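Local coordinates for protein acetyltransferase Atu2258 (Agrobacterium tumefaciens str. C58, PDB 2G3A) that transfers an acetyl group from acetyl coenzyme A to acceptors, preferring glucosamine 6-phosphate or dopamine, and releases CoA and the acetylated product, at residues A[91-96]-A[122-127]; A[95-100]-A[128-133]. One frame throughout, in Å; residues are numbered along the deposited sequence.

Interaction 1 (A[91-96]-A[122-127])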
ATOM      1  N   GLY A  91       9.176 -23.344   7.007  1.00 27.23           N
ATOM      2  CA  GLY A  91       9.146 -22.973   5.588  1.00 26.55           C
ATOM      3  C   GLY A  91       7.784 -22.604   5.028  1.00 25.93           C
ATOM      4  O   GLY A  91       7.571 -22.660   3.809  1.00 24.20           O
ATOM      5  N   ILE A  92       6.855 -22.219   5.904  1.00 24.74           N
ATOM      6  CA  ILE A  92       5.501 -21.907   5.455  1.00 23.76           C
ATOM      7  C   ILE A  92       5.403 -20.546   4.762  1.00 22.10           C
ATOM      8  O   ILE A  92       4.730 -20.424   3.739  1.00 22.84           O
ATOM      9  CB  ILE A  92       4.444 -22.012   6.593  1.00 22.76           C
ATOM     10  CG1 ILE A  92       4.398 -23.427   7.164  1.00 21.13           C
ATOM     11  CG2 ILE A  92       3.053 -21.549   6.085  1.00 18.48           C
ATOM     12  CD1 ILE A  92       4.236 -24.536   6.134  1.00 23.01           C
ATOM     13  N   ALA A  93       6.047 -19.525   5.314  1.00 22.38           N
ATOM     14  CA  ALA A  93       6.067 -18.229   4.646  1.00 23.75           C
ATOM     15  C   ALA A  93       6.753 -18.353   3.260  1.00 24.93           C
ATOM     16  O   ALA A  93       6.227 -17.859   2.269  1.00 20.89           O
ATOM     17  CB  ALA A  93       6.761 -17.158   5.526  1.00 24.63           C
ATOM     18  N   PRO A  94       7.946 -18.995   3.190  1.00 25.18           N
ATOM     19  CA  PRO A  94       8.492 -19.230   1.837  1.00 24.28           C
ATOM     20  C   PRO A  94       7.571 -20.046   0.900  1.00 24.85           C
ATOM     21  O   PRO A  94       7.560 -19.797  -0.306  1.00 23.45           O
ATOM     22  CB  PRO A  94       9.809 -19.961   2.111  1.00 25.78           C
ATOM     23  CG  PRO A  94      10.188 -19.531   3.515  1.00 24.85           C
ATOM     24  CD  PRO A  94       8.872 -19.466   4.237  1.00 26.23           C
ATOM     25  N   LYS A  95       6.808 -20.992   1.452  1.00 23.71           N
ATOM     26  CA  LYS A  95       5.880 -21.788   0.650  1.00 22.93           C
ATOM     27  C   LYS A  95       4.789 -20.907   0.056  1.00 23.57           C
ATOM     28  O   LYS A  95       4.417 -21.075  -1.104  1.00 21.18           O
ATOM     29  CB  LYS A  95       5.266 -22.923   1.477  1.00 23.58           C
ATOM     30  CG  LYS A  95       4.221 -23.751   0.713  1.00 20.71           C
ATOM     31  CD  LYS A  95       3.858 -25.019   1.467  1.00 24.70           C
ATOM     32  CE  LYS A  95       2.925 -25.911   0.641  1.00 27.37           C
ATOM     33  NZ  LYS A  95       2.647 -27.182   1.373  1.00 31.31           N
ATOM     34  N   LEU A  96       4.256 -19.996   0.870  1.00 22.37           N
ATOM     35  CA  LEU A  96       3.257 -19.035   0.411  1.00 22.56           C
ATOM     36  C   LEU A  96       3.835 -18.136  -0.667  1.00 20.99           C
ATOM     37  O   LEU A  96       3.192 -17.914  -1.687  1.00 21.82           O
ATOM     38  CB  LEU A  96       2.721 -18.191   1.581  1.00 21.40           C
ATOM     39  CG  LEU A  96       1.904 -18.942   2.642  1.00 18.99           C
ATOM     40  CD1 LEU A  96       1.785 -18.100   3.887  1.00 18.51           C
ATOM     41  CD2 LEU A  96       0.523 -19.345   2.124  1.00 22.02           C
ATOM     42  N   LEU A 122      11.795  -9.576   7.035  1.00 23.08           N
ATOM     43  CA  LEU A 122      12.822  -9.067   6.118  1.00 25.10           C
ATOM     44  C   LEU A 122      13.872 -10.133   5.789  1.00 25.33           C
ATOM     45  O   LEU A 122      14.215 -10.327   4.623  1.00 24.29           O
ATOM     46  CB  LEU A 122      13.502  -7.800   6.678  1.00 23.77           C
ATOM     47  CG  LEU A 122      14.666  -7.179   5.875  1.00 23.73           C
ATOM     48  CD1 LEU A 122      14.194  -6.769   4.482  1.00 22.79           C
ATOM     49  CD2 LEU A 122      15.193  -5.954   6.581  1.00 26.97           C
ATOM     50  N   ARG A 123      14.374 -10.820   6.818  1.00 24.54           N
ATOM     51  CA  ARG A 123      15.324 -11.920   6.646  0.50 25.34           C
ATOM     52  C   ARG A 123      14.733 -13.052   5.791  1.00 24.38           C
ATOM     53  O   ARG A 123      15.391 -13.583   4.908  1.00 24.93           O
ATOM     54  CB  ARG A 123      15.747 -12.448   8.019  0.50 26.20           C
ATOM     55  CG  ARG A 123      16.972 -13.342   8.013  0.50 28.20           C
ATOM     56  CD  ARG A 123      17.329 -13.823   9.419  0.50 26.97           C
ATOM     57  NE  ARG A 123      16.205 -14.482  10.082  0.50 32.60           N
ATOM     58  CZ  ARG A 123      15.525 -13.966  11.103  0.50 27.69           C
ATOM     59  NH1 ARG A 123      15.852 -12.777  11.587  0.50 29.07           N
ATOM     60  NH2 ARG A 123      14.515 -14.640  11.633  0.50 26.12           N
ATOM     61  N   THR A 124      13.489 -13.422   6.078  1.00 24.03           N
ATOM     62  CA  THR A 124      12.793 -14.440   5.290  1.00 26.17           C
ATOM     63  C   THR A 124      12.725 -14.036   3.816  1.00 24.46           C
ATOM     64  O   THR A 124      13.013 -14.848   2.919  1.00 25.22           O
ATOM     65  CB  THR A 124      11.355 -14.659   5.827  1.00 27.65           C
ATOM     66  OG1 THR A 124      11.435 -15.109   7.185  1.00 32.25           O
ATOM     67  CG2 THR A 124      10.593 -15.695   4.988  1.00 31.67           C
ATOM     68  N   TYR A 125      12.359 -12.780   3.566  1.00 18.62           N
ATOM     69  CA  TYR A 125      12.194 -12.315   2.181  1.00 22.50           C
ATOM     70  C   TYR A 125      13.518 -12.289   1.467  1.00 21.94           C
ATOM     71  O   TYR A 125      13.606 -12.674   0.304  1.00 21.92           O
ATOM     72  CB  TYR A 125      11.553 -10.919   2.118  1.00 20.45           C
ATOM     73  CG  TYR A 125      10.197 -10.830   2.761  1.00 25.07           C
ATOM     74  CD1 TYR A 125       9.414 -11.972   2.944  1.00 26.35           C
ATOM     75  CD2 TYR A 125       9.687  -9.588   3.191  1.00 24.73           C
ATOM     76  CE1 TYR A 125       8.181 -11.895   3.559  1.00 24.67           C
ATOM     77  CE2 TYR A 125       8.416  -9.496   3.790  1.00 24.30           C
ATOM     78  CZ  TYR A 125       7.682 -10.655   3.975  1.00 27.97           C
ATOM     79  OH  TYR A 125       6.438 -10.604   4.572  1.00 28.94           O
ATOM     80  N   GLU A 126      14.559 -11.848   2.165  1.00 23.34           N
ATOM     81  CA  GLU A 126      15.890 -11.810   1.558  1.00 25.65           C
ATOM     82  C   GLU A 126      16.436 -13.210   1.226  1.00 27.01           C
ATOM     83  O   GLU A 126      17.012 -13.427   0.145  1.00 24.37           O
ATOM     84  CB  GLU A 126      16.850 -11.018   2.445  1.00 26.03           C
ATOM     85  CG  GLU A 126      16.569  -9.501   2.403  1.00 27.01           C
ATOM     86  CD  GLU A 126      17.510  -8.689   3.293  1.00 32.16           C
ATOM     87  OE1 GLU A 126      17.750  -9.087   4.453  1.00 40.21           O
ATOM     88  OE2 GLU A 126      17.988  -7.635   2.839  1.00 44.32           O
ATOM     89  N   ARG A 127      16.248 -14.155   2.147  1.00 25.48           N
ATOM     90  CA  ARG A 127      16.653 -15.546   1.915  1.00 28.78           C
ATOM     91  C   ARG A 127      15.932 -16.143   0.700  1.00 25.64           C
ATOM     92  O   ARG A 127      16.552 -16.838  -0.122  1.00 22.92           O
ATOM     93  CB  ARG A 127      16.382 -16.408   3.152  1.00 27.99           C
ATOM     94  CG  ARG A 127      17.416 -16.334   4.266  1.00 36.68           C
ATOM     95  CD  ARG A 127      17.230 -17.526   5.228  1.00 36.56           C
ATOM     96  NE  ARG A 127      15.941 -17.447   5.929  1.00 46.28           N
ATOM     97  CZ  ARG A 127      15.792 -17.047   7.192  1.00 51.35           C
ATOM     98  NH1 ARG A 127      16.854 -16.717   7.921  1.00 56.11           N
ATOM     99  NH2 ARG A 127      14.579 -16.996   7.733  1.00 44.29           N
TER
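Thr124 reaches across to Ala93 and Pro94 and is the whole of the 122-127 side of this contact. Its CB points toward the helix that starts after Gly91, and there the side chain forks. The methyl branch does the touching. CG2 lies 4.1 Å from Ala93 CB, so two methyl groups meet. CG2 also lies 4.1 Å from Pro94 CG, the ring atom nearest to it, and the two side chains cross at about a right angle. The hydroxyl branch turns back to its own helix. With chi1 at -61°, OG1 sits beside the backbone N of Thr124, where it hydrogen-bonds to the carbonyl O of Asp120, one turn earlier. CG2 is then anti to that N and is the branch presented to the other helix. The polar atom is thus satisfied within its helix, and the contact between helices is purely apolar. It is small, burying 86 Å² over both sides. The nearest CA atoms are those of Pro94 and Thr124, 7.3 Å apart.

Arg123, Thr124 and Tyr125 probably bind CoA, as in related acetyltransferases, so the contact lies beside the likely cofactor site.

This is the first turn of helix 92-106 meeting helix 119-128 near the protein surface. Ala93 also touches Val83 in the loop after strand 75-82. On the inner side Tyr125 packs on Ile114 and Thr116 of strand 111-116, while Leu122 rests on strand 145-151. Ile92 and Leu96 face Ile56 of strand 50-57.

Interaction 2 (A[95-100]-A[128-133])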
ATOM      1  N   LYS A  95       6.808 -20.992   1.452  1.00 23.71           N
ATOM      2  CA  LYS A  95       5.880 -21.788   0.650  1.00 22.93           C
ATOM      3  C   LYS A  95       4.789 -20.907   0.056  1.00 23.57           C
ATOM      4  O   LYS A  95       4.417 -21.075  -1.104  1.00 21.18           O
ATOM      5  CB  LYS A  95       5.266 -22.923   1.477  1.00 23.58           C
ATOM      6  CG  LYS A  95       4.221 -23.751   0.713  1.00 20.71           C
ATOM      7  CD  LYS A  95       3.858 -25.019   1.467  1.00 24.70           C
ATOM      8  CE  LYS A  95       2.925 -25.911   0.641  1.00 27.37           C
ATOM      9  NZ  LYS A  95       2.647 -27.182   1.373  1.00 31.31           N
ATOM     10  N   LEU A  96       4.256 -19.996   0.870  1.00 22.37           N
ATOM     11  CA  LEU A  96       3.257 -19.035   0.411  1.00 22.56           C
ATOM     12  C   LEU A  96       3.835 -18.136  -0.667  1.00 20.99           C
ATOM     13  O   LEU A  96       3.192 -17.914  -1.687  1.00 21.82           O
ATOM     14  CB  LEU A  96       2.721 -18.191   1.581  1.00 21.40           C
ATOM     15  CG  LEU A  96       1.904 -18.942   2.642  1.00 18.99           C
ATOM     16  CD1 LEU A  96       1.785 -18.100   3.887  1.00 18.51           C
ATOM     17  CD2 LEU A  96       0.523 -19.345   2.124  1.00 22.02           C
ATOM     18  N   LEU A  97       5.061 -17.648  -0.456  1.00 21.18           N
ATOM     19  CA  LEU A  97       5.721 -16.825  -1.476  1.00 22.05           C
ATOM     20  C   LEU A  97       5.960 -17.593  -2.783  1.00 24.37           C
ATOM     21  O   LEU A  97       5.820 -17.041  -3.878  1.00 24.26           O
ATOM     22  CB  LEU A  97       7.038 -16.273  -0.946  1.00 20.72           C
ATOM     23  CG  LEU A  97       6.892 -15.258   0.205  1.00 19.43           C
ATOM     24  CD1 LEU A  97       8.264 -15.008   0.816  1.00 25.66           C
ATOM     25  CD2 LEU A  97       6.232 -13.943  -0.296  1.00 24.04           C
ATOM     26  N   ALA A  98       6.347 -18.860  -2.658  1.00 24.44           N
ATOM     27  CA  ALA A  98       6.569 -19.714  -3.828  1.00 21.56           C
ATOM     28  C   ALA A  98       5.274 -19.992  -4.598  1.00 21.74           C
ATOM     29  O   ALA A  98       5.260 -19.981  -5.841  1.00 21.10           O
ATOM     30  CB  ALA A  98       7.264 -21.025  -3.410  1.00 21.74           C
HETATM   31  N   MSE A  99       4.174 -20.194  -3.878  1.00 23.02           N
HETATM   32  CA  MSE A  99       2.878 -20.397  -4.541  1.00 26.11           C
HETATM   33  C   MSE A  99       2.398 -19.139  -5.265  1.00 22.93           C
HETATM   34  O   MSE A  99       1.868 -19.213  -6.385  1.00 21.37           O
HETATM   35  CB  MSE A  99       1.826 -20.849  -3.539  1.00 25.47           C
HETATM   36  CG  MSE A  99       2.097 -22.228  -2.962  1.00 28.86           C
HETATM   37 SE   MSE A  99       0.692 -22.725  -1.717  1.00 40.17          SE
HETATM   38  CE  MSE A  99      -0.893 -22.606  -2.897  1.00 25.91           C
ATOM     39  N   ALA A 100       2.594 -17.986  -4.629  1.00 23.47           N
ATOM     40  CA  ALA A 100       2.271 -16.686  -5.237  1.00 21.01           C
ATOM     41  C   ALA A 100       3.141 -16.410  -6.468  1.00 21.88           C
ATOM     42  O   ALA A 100       2.635 -15.971  -7.502  1.00 25.31           O
ATOM     43  CB  ALA A 100       2.422 -15.561  -4.201  1.00 20.79           C
ATOM     44  N   TYR A 128      14.623 -15.868   0.616  1.00 25.16           N
ATOM     45  CA  TYR A 128      13.762 -16.255  -0.510  1.00 24.39           C
ATOM     46  C   TYR A 128      14.266 -15.745  -1.868  1.00 26.09           C
ATOM     47  O   TYR A 128      14.127 -16.428  -2.888  1.00 25.61           O
ATOM     48  CB  TYR A 128      12.285 -15.853  -0.254  1.00 23.99           C
ATOM     49  CG  TYR A 128      11.355 -16.295  -1.377  1.00 22.76           C
ATOM     50  CD1 TYR A 128      10.916 -17.619  -1.457  1.00 27.70           C
ATOM     51  CD2 TYR A 128      10.965 -15.401  -2.384  1.00 17.60           C
ATOM     52  CE1 TYR A 128      10.113 -18.048  -2.505  1.00 25.43           C
ATOM     53  CE2 TYR A 128      10.159 -15.823  -3.454  1.00 22.96           C
ATOM     54  CZ  TYR A 128       9.739 -17.151  -3.500  1.00 23.61           C
ATOM     55  OH  TYR A 128       8.934 -17.599  -4.523  1.00 28.37           O
ATOM     56  N   GLY A 129      14.889 -14.566  -1.885  1.00 24.43           N
ATOM     57  CA  GLY A 129      15.408 -14.012  -3.137  1.00 24.22           C
ATOM     58  C   GLY A 129      14.997 -12.575  -3.430  1.00 25.31           C
ATOM     59  O   GLY A 129      15.363 -12.037  -4.477  1.00 24.52           O
ATOM     60  N   PHE A 130      14.229 -11.950  -2.536  1.00 24.05           N
ATOM     61  CA  PHE A 130      13.958 -10.502  -2.681  1.00 24.03           C
ATOM     62  C   PHE A 130      15.185  -9.677  -2.359  1.00 24.22           C
ATOM     63  O   PHE A 130      16.026 -10.090  -1.565  1.00 22.40           O
ATOM     64  CB  PHE A 130      12.832 -10.018  -1.785  1.00 23.13           C
ATOM     65  CG  PHE A 130      11.464 -10.476  -2.202  1.00 21.14           C
ATOM     66  CD1 PHE A 130      10.613  -9.623  -2.918  1.00 25.05           C
ATOM     67  CD2 PHE A 130      10.999 -11.724  -1.828  1.00 25.14           C
ATOM     68  CE1 PHE A 130       9.329 -10.034  -3.282  1.00 25.04           C
ATOM     69  CE2 PHE A 130       9.709 -12.133  -2.170  1.00 23.01           C
ATOM     70  CZ  PHE A 130       8.878 -11.285  -2.906  1.00 23.67           C
ATOM     71  N   THR A 131      15.264  -8.505  -2.983  1.00 23.88           N
ATOM     72  CA  THR A 131      16.391  -7.590  -2.805  0.50 24.67           C
ATOM     73  C   THR A 131      15.846  -6.202  -2.497  1.00 25.15           C
ATOM     74  O   THR A 131      14.899  -5.748  -3.140  1.00 26.46           O
ATOM     75  CB  THR A 131      17.271  -7.525  -4.061  0.50 25.77           C
ATOM     76  OG1 THR A 131      16.468  -7.136  -5.179  0.50 30.18           O
ATOM     77  CG2 THR A 131      17.909  -8.873  -4.344  0.50 22.70           C
ATOM     78  N   LYS A 132      16.442  -5.550  -1.506  1.00 23.48           N
ATOM     79  CA  LYS A 132      15.948  -4.289  -0.990  1.00 24.19           C
ATOM     80  C   LYS A 132      16.008  -3.219  -2.055  1.00 23.85           C
ATOM     81  O   LYS A 132      16.975  -3.127  -2.808  1.00 24.84           O
ATOM     82  CB  LYS A 132      16.779  -3.865   0.224  1.00 27.35           C
ATOM     83  CG  LYS A 132      16.763  -4.897   1.342  1.00 31.15           C
ATOM     84  CD  LYS A 132      17.109  -4.305   2.706  1.00 44.00           C
ATOM     85  CE  LYS A 132      18.564  -4.543   3.078  1.00 45.04           C
ATOM     86  NZ  LYS A 132      18.719  -4.631   4.563  1.00 52.92           N
ATOM     87  N   ILE A 133      14.971  -2.401  -2.114  1.00 22.63           N
ATOM     88  CA  ILE A 133      14.948  -1.304  -3.070  1.00 25.03           C
ATOM     89  C   ILE A 133      14.951   0.052  -2.374  1.00 23.36           C
ATOM     90  O   ILE A 133      15.261   1.051  -2.990  1.00 22.49           O
ATOM     91  CB  ILE A 133      13.807  -1.435  -4.125  1.00 27.84           C
ATOM     92  CG1 ILE A 133      12.435  -1.545  -3.464  1.00 28.40           C
ATOM     93  CG2 ILE A 133      14.092  -2.629  -5.057  1.00 26.30           C
ATOM     94  CD1 ILE A 133      11.278  -1.896  -4.432  1.00 29.88           C
TER
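Tyr128 lays its ring over Leu97 in a CH-pi contact, just before a Schellman motif ends helix 119-128 of this GNAT fold. Leu97 CB stands over the centre of the ring, 3.8 Å from the centroid and 12° off the ring normal. The two side chains cross obliquely. A chi1 of -178° swings the Tyr128 ring away from its own backbone N and out toward helix 92-106. Leu97 CD1 reaches the root of the same ring, 4.0 Å from Tyr128 CG. The other methyl of Leu97, CD2, comes to 4.3 Å from Phe130 CE2. Leu97 therefore touches both aromatic rings, one before and one after Gly129.

Gly129 is the C-prime residue of the motif. Its positive phi (129°) lets the chain turn out of the helix, with Phe130 N bonded to Tyr125 O. Phe130 then enters the core against Ala112 and Ile114 of strand 111-116. The chain continues into strand 131-136, where Thr131 pairs with Glu149.

The phenol end lies along the helix backbone. Tyr128 OH is 3.2 Å from Ala98 CA, and its hydrogen bond goes to OE1 of Glu101, one turn further along that helix.

Overall arrangement
From the N terminus the chain runs through strand 17-21 and helix 26-44, then strands 50-57, 63-72 and 75-82, and enters helix 92-106. Its first turns supply one side of both contacts, and the segments overlap at Lys95 and Leu96. The chain goes on through strand 111-116 into helix 119-128, where interaction 1 closes a loop of 25 residues. Interaction 2 closes a loop of 27, from 95-100 to 128-133. The loops overlap and cross, as both partners advance in the same order. The contact centres are about 6 Å apart. Together they join helix 92-106 to helix 119-128 and to the turn leading into strand 131-136. Tyr125 CD1 packs 3.9 Å from Leu97 CD1, linking the two.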